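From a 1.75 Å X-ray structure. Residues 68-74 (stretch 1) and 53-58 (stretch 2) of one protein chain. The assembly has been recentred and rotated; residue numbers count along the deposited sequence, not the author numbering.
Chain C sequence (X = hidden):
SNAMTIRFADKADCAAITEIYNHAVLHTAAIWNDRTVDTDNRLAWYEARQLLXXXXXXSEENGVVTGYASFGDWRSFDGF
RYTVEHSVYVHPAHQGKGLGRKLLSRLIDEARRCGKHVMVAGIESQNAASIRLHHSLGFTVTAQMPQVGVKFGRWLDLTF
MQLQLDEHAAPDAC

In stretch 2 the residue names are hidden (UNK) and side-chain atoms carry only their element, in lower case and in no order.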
# COMPACT_ATOMS: atom_id res chain seq x y z
N TYR C 68 -9.77 -9.63 -17.75
CA TYR C 68 -9.75 -10.35 -16.50
C TYR C 68 -9.75 -9.39 -15.31
O TYR C 68 -9.43 -8.19 -15.45
CB TYR C 68 -8.56 -11.33 -16.43
CG TYR C 68 -7.21 -10.73 -16.07
CD1 TYR C 68 -6.36 -10.22 -17.07
CD2 TYR C 68 -6.76 -10.70 -14.74
CE1 TYR C 68 -5.12 -9.69 -16.75
CE2 TYR C 68 -5.51 -10.17 -14.41
CZ TYR C 68 -4.70 -9.67 -15.42
OH TYR C 68 -3.46 -9.15 -15.09
N ALA C 69 -10.12 -9.92 -14.15
CA ALA C 69 -10.21 -9.12 -12.93
C ALA C 69 -9.85 -9.98 -11.72
O ALA C 69 -10.12 -11.19 -11.69
CB ALA C 69 -11.60 -8.53 -12.77
N SER C 70 -9.24 -9.34 -10.73
CA SER C 70 -8.94 -10.02 -9.46
C SER C 70 -8.86 -8.96 -8.37
O SER C 70 -8.91 -7.76 -8.66
CB SER C 70 -7.61 -10.78 -9.56
OG SER C 70 -7.44 -11.65 -8.44
N PHE C 71 -8.76 -9.40 -7.12
CA PHE C 71 -8.31 -8.50 -6.07
C PHE C 71 -7.32 -9.20 -5.17
O PHE C 71 -7.29 -10.46 -5.09
CB PHE C 71 -9.47 -7.85 -5.29
CG PHE C 71 -10.35 -8.82 -4.53
CD1 PHE C 71 -9.86 -9.48 -3.39
CD2 PHE C 71 -11.68 -9.03 -4.93
CE1 PHE C 71 -10.69 -10.36 -2.65
CE2 PHE C 71 -12.52 -9.91 -4.20
CZ PHE C 71 -12.01 -10.58 -3.06
N GLY C 72 -6.52 -8.39 -4.50
CA GLY C 72 -5.62 -8.86 -3.45
C GLY C 72 -5.64 -7.93 -2.26
O GLY C 72 -6.33 -6.91 -2.25
N ASP C 73 -4.89 -8.30 -1.23
CA ASP C 73 -4.79 -7.45 -0.06
C ASP C 73 -4.20 -6.11 -0.45
O ASP C 73 -3.26 -6.06 -1.26
CB ASP C 73 -3.95 -8.12 1.01
CG ASP C 73 -4.55 -9.42 1.50
OD1 ASP C 73 -5.79 -9.52 1.58
OD2 ASP C 73 -3.78 -10.35 1.79
N TRP C 74 -4.78 -5.04 0.07
CA TRP C 74 -4.34 -3.69 -0.27
C TRP C 74 -2.99 -3.37 0.36
O TRP C 74 -2.10 -2.80 -0.28
CB TRP C 74 -5.39 -2.68 0.20
CG TRP C 74 -5.02 -1.24 -0.08
CD1 TRP C 74 -4.56 -0.71 -1.26
CD2 TRP C 74 -5.12 -0.15 0.83
NE1 TRP C 74 -4.36 0.64 -1.14
CE2 TRP C 74 -4.69 1.01 0.14
CE3 TRP C 74 -5.53 -0.03 2.17
CZ2 TRP C 74 -4.66 2.28 0.75
CZ3 TRP C 74 -5.49 1.24 2.78
CH2 TRP C 74 -5.07 2.37 2.05
N UNK C 53 -8.23 -17.81 -1.34
CA UNK C 53 -9.68 -17.78 -1.56
C UNK C 53 -10.13 -16.53 -2.34
O UNK C 53 -11.31 -16.18 -2.31
N UNK C 54 -9.20 -15.87 -3.02
CA UNK C 54 -9.55 -14.66 -3.78
C UNK C 54 -9.90 -14.97 -5.24
O UNK C 54 -9.35 -15.91 -5.82
c UNK C 54 -7.19 -12.17 -2.04
c UNK C 54 -8.92 -12.81 0.05
c UNK C 54 -9.13 -13.34 -1.24
c UNK C 54 -7.85 -11.96 0.27
c UNK C 54 -8.46 -13.60 -3.69
o UNK C 54 -7.64 -11.44 1.53
c UNK C 54 -6.98 -11.64 -0.76
c UNK C 54 -8.25 -13.03 -2.30
N UNK C 55 -10.81 -14.18 -5.83
CA UNK C 55 -11.32 -14.53 -7.15
C UNK C 55 -10.39 -14.09 -8.27
O UNK C 55 -9.72 -13.04 -8.18
c UNK C 55 -12.40 -12.51 -6.41
c UNK C 55 -12.66 -13.81 -7.21
c UNK C 55 -11.41 -12.92 -5.32
N UNK C 56 -10.33 -14.91 -9.32
CA UNK C 56 -9.78 -14.48 -10.60
C UNK C 56 -10.91 -14.71 -11.60
O UNK C 56 -11.38 -15.85 -11.77
c UNK C 56 -7.92 -14.72 -12.32
c UNK C 56 -8.47 -15.24 -10.99
c UNK C 56 -7.39 -15.10 -9.89
N UNK C 57 -11.40 -13.62 -12.19
CA UNK C 57 -12.51 -13.68 -13.16
C UNK C 57 -11.99 -13.43 -14.57
O UNK C 57 -11.01 -12.70 -14.75
c UNK C 57 -14.17 -12.61 -11.44
c UNK C 57 -13.56 -12.61 -12.85
c UNK C 57 -15.01 -13.86 -11.20
c UNK C 57 -14.97 -11.33 -11.22
N UNK C 58 -12.64 -14.03 -15.56
CA UNK C 58 -12.38 -13.63 -16.94
C UNK C 58 -13.68 -13.25 -17.62
O UNK C 58 -14.74 -13.84 -17.32
c UNK C 58 -11.66 -14.74 -17.78
c UNK C 58 -10.24 -14.96 -17.28
c UNK C 58 -12.46 -16.02 -17.78

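Position 53 has backbone atoms and nothing else. Its phi is positive, 75°, a value that by itself favours glycine, and it is the first residue after a helix to leave helical phi/psi. It makes no contact with stretch 1. This is Gly-53.

Position 54 has eight side-chain atoms: one carbon leading to a ring of six carbons, which bears one oxygen. Its CB points toward stretch 1. The oxygen lies 2.7 Å from Asp-73 OD1, which sits near the plane of the ring, and Phe-71 CE1 lies over one ring face. A phenol ring means tyrosine, Tyr-54. The hydroxyl donates a hydrogen bond to Asp-73, OH to OD1. Phe-71 CE1 is 3.6 Å from Tyr-54 CG. The two aromatic planes meet obliquely at 51°, with centroids 5.0 Å apart. Gly-72 CA comes within 3.9 Å of Tyr-54 CD2.

Position 55 has three side-chain carbons that close a ring onto the backbone N. The ring carbon bonded to that N lies over the face of the Phe-71 ring, 3.6 Å from the centroid. The ring closure identifies Pro-55. The carbon is CD, and it makes a CH-pi contact. With no N-H to give, the residue still offers its carbonyl: Ser-70 OG donates to Pro-55 O at 2.7 Å.

Position 56 has three carbons, one carrying the other two. One end carbon lies 3.7 Å from Ser-70 OG. Branching at CB without oxygen gives valine, Val-56, with chi1 in the t well. The methyl near Ser-70 is CG2. The backbone also makes a CA-H...O contact, Val-56 CA to Ala-69 O, 3.5 Å.

Position 57 has four carbons, forked at the second. The side chain lies on the same sheet face as that of Ala-69. This is leucine, Leu-57. Its backbone pairs with Ala-69 in both directions: Leu-57 N to Ala-69 O is 2.8 Å and nearly straight, and Ala-69 N to Leu-57 O is 3.0 Å.

Position 58 again has three carbons, one carrying two. One end carbon lies 4.1 Å from Tyr-68 CB. This is Val-58, and the carbon is CG1. The two residues form a non-hydrogen-bonded antiparallel pair, with Tyr-68 CA and Val-58 CA 4.2 Å apart.

The contact has two parts. At one end the strands run antiparallel, joined by the reciprocal bonds of Ala-69 and Leu-57. Beyond them the regular pairing gives way to side chains. Ser-70 binds the proline carbonyl, Phe-71 packs against both Pro-55 and Tyr-54, and Asp-73 receives the tyrosine hydroxyl. Together the stretches bury 485 Å², both sides summed.

Stretch 2, residues 53-58: GYPVLV
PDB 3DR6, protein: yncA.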